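Side-chain contact in neurotoxin (Clostridium botulinum, PDB 3N7L), which probably binds gangliosides on nerve cells through this receptor-binding domain, the part of a serotype D/C mosaic botulinum neurotoxin that would attach it to its target: residues A[58-62]-A[63-67]. Sequence-based numbering, arbitrary orientation.
Sequences VTQNE and NIVYN
N61 turns OD1 onto the first backbone N-H groups of helix 62-66 and lays CB against CG1 of I64. It holds the N-cap position. CG lies anti to the backbone N (chi1 -180°), which sets the amide carbon beside the carbonyl carbon; OD1 then turns to the N-H groups at the helix start. N61 OD1 accepts from I64 N at 3.0 Å, with the donor tilted 28° from the carbonyl plane. A second, weak and bent bond comes from N63 N, 2.6 Å from N61 OD1. One carbonyl oxygen thus meets two N-H groups at the start of the helix; I64 N also leans weakly on N61 O. The helix dipole would probably favour OD1 there. CB of N61 sits 3.5 Å from CG1 of I64, and the two chains stand roughly square to each other.

The main chain then takes over with ordinary helix bonds. V65 N donates to N61 O at 3.0 Å, and Y66 N to E62 O at 2.8 Å. These are i to i+4 bonds of a short alpha-helical segment. E62 and N63 run alongside each other, with E62 CG 3.9 Å from N63 ND2.

Before the cap, Q60 turns toward V65. Its CG lies between its own backbone N and carbonyl carbon (chi1 51°), and Q60 CG reaches V65 CG2 at 3.4 Å. This is an apolar touch beside the polar cap. NE2 of Q60 also makes a weak hydrogen bond to K179 O.

The contact marks the passage from strand 55-59 to helix 62-66, at the surface of the N-terminal, concanavalin-like part of the domain. I64 packs on I8 of strand 7-14 and on Y24, Q60 on L9 and on I181 of strand 180-187, and V65 on K179 just before that strand.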
loop_
_atom_site.group_PDB
_atom_site.type_symbol
_atom_site.label_atom_id
_atom_site.label_comp_id
_atom_site.label_asym_id
_atom_site.label_seq_id
_atom_site.Cartn_x
_atom_site.Cartn_y
_atom_site.Cartn_z
ATOM N N VAL A 58 20.304 7.793 14.431
ATOM C CA VAL A 58 21.142 8.365 13.393
ATOM C C VAL A 58 21.705 9.692 13.891
ATOM O O VAL A 58 20.955 10.614 14.223
ATOM C CB VAL A 58 20.343 8.624 12.099
ATOM C CG1 VAL A 58 21.250 9.233 11.038
ATOM C CG2 VAL A 58 19.736 7.321 11.589
ATOM N N THR A 59 23.028 9.777 13.958
ATOM C CA THR A 59 23.695 10.996 14.404
ATOM C C THR A 59 24.470 11.549 13.218
ATOM O O THR A 59 25.447 10.947 12.765
ATOM C CB THR A 59 24.671 10.710 15.553
ATOM O OG1 THR A 59 23.971 10.057 16.616
ATOM C CG2 THR A 59 25.277 12.010 16.077
ATOM N N GLN A 60 24.031 12.691 12.706
ATOM C CA GLN A 60 24.689 13.288 11.558
ATOM C C GLN A 60 25.699 14.365 11.927
ATOM O O GLN A 60 25.942 14.628 13.107
ATOM C CB GLN A 60 23.633 13.838 10.594
ATOM C CG GLN A 60 22.599 14.732 11.241
ATOM C CD GLN A 60 21.225 14.579 10.608
ATOM O OE1 GLN A 60 21.104 14.388 9.398
ATOM N NE2 GLN A 60 20.181 14.674 11.425
ATOM N N ASN A 61 26.296 14.968 10.905
ATOM C CA ASN A 61 27.292 16.012 11.097
ATOM C C ASN A 61 26.653 17.354 11.447
ATOM O O ASN A 61 25.884 17.914 10.663
ATOM C CB ASN A 61 28.143 16.154 9.835
ATOM C CG ASN A 61 29.211 17.218 9.971
ATOM O OD1 ASN A 61 28.908 18.405 10.107
ATOM N ND2 ASN A 61 30.471 16.799 9.940
ATOM N N GLU A 62 26.988 17.860 12.630
ATOM C CA GLU A 62 26.478 19.132 13.135
ATOM C C GLU A 62 26.533 20.260 12.108
ATOM O O GLU A 62 25.593 21.045 11.982
ATOM C CB GLU A 62 27.280 19.543 14.367
ATOM C CG GLU A 62 28.770 19.660 14.078
ATOM C CD GLU A 62 29.592 19.953 15.311
ATOM O OE1 GLU A 62 30.832 20.064 15.180
ATOM O OE2 GLU A 62 29.001 20.069 16.408
ATOM N N ASN A 63 27.642 20.346 11.386
ATOM C CA ASN A 63 27.818 21.389 10.386
ATOM C C ASN A 63 26.857 21.212 9.222
ATOM O O ASN A 63 26.318 22.188 8.699
ATOM C CB ASN A 63 29.261 21.392 9.883
ATOM C CG ASN A 63 30.260 21.671 10.994
ATOM O OD1 ASN A 63 30.193 22.710 11.654
ATOM N ND2 ASN A 63 31.190 20.742 11.209
ATOM N N ILE A 64 26.646 19.963 8.819
ATOM C CA ILE A 64 25.732 19.662 7.727
ATOM C C ILE A 64 24.322 20.103 8.120
ATOM O O ILE A 64 23.613 20.721 7.328
ATOM C CB ILE A 64 25.742 18.152 7.398
ATOM C CG1 ILE A 64 27.117 17.755 6.858
ATOM C CG2 ILE A 64 24.656 17.820 6.382
ATOM C CD1 ILE A 64 27.543 18.534 5.618
ATOM N N VAL A 65 23.927 19.790 9.350
ATOM C CA VAL A 65 22.613 20.175 9.855
ATOM C C VAL A 65 22.545 21.697 9.942
ATOM O O VAL A 65 21.585 22.321 9.488
ATOM C CB VAL A 65 22.360 19.595 11.270
ATOM C CG1 VAL A 65 21.032 20.101 11.818
ATOM C CG2 VAL A 65 22.364 18.081 11.221
ATOM N N TYR A 66 23.586 22.281 10.524
ATOM C CA TYR A 66 23.683 23.723 10.712
ATOM C C TYR A 66 23.488 24.553 9.443
ATOM O O TYR A 66 22.806 25.575 9.469
ATOM C CB TYR A 66 25.039 24.067 11.330
ATOM C CG TYR A 66 25.169 25.508 11.756
ATOM C CD1 TYR A 66 24.591 25.959 12.943
ATOM C CD2 TYR A 66 25.863 26.427 10.967
ATOM C CE1 TYR A 66 24.708 27.291 13.337
ATOM C CE2 TYR A 66 25.982 27.760 11.349
ATOM C CZ TYR A 66 25.404 28.185 12.536
ATOM O OH TYR A 66 25.528 29.502 12.923
ATOM N N ASN A 67 24.081 24.121 8.335
ATOM C CA ASN A 67 23.958 24.874 7.090
ATOM C C ASN A 67 22.845 24.430 6.153
ATOM O O ASN A 67 22.925 24.666 4.947
ATOM C CB ASN A 67 25.285 24.856 6.323
ATOM C CG ASN A 67 26.398 25.569 7.068
ATOM O OD1 ASN A 67 26.959 25.037 8.024
ATOM N ND2 ASN A 67 26.712 26.787 6.640
#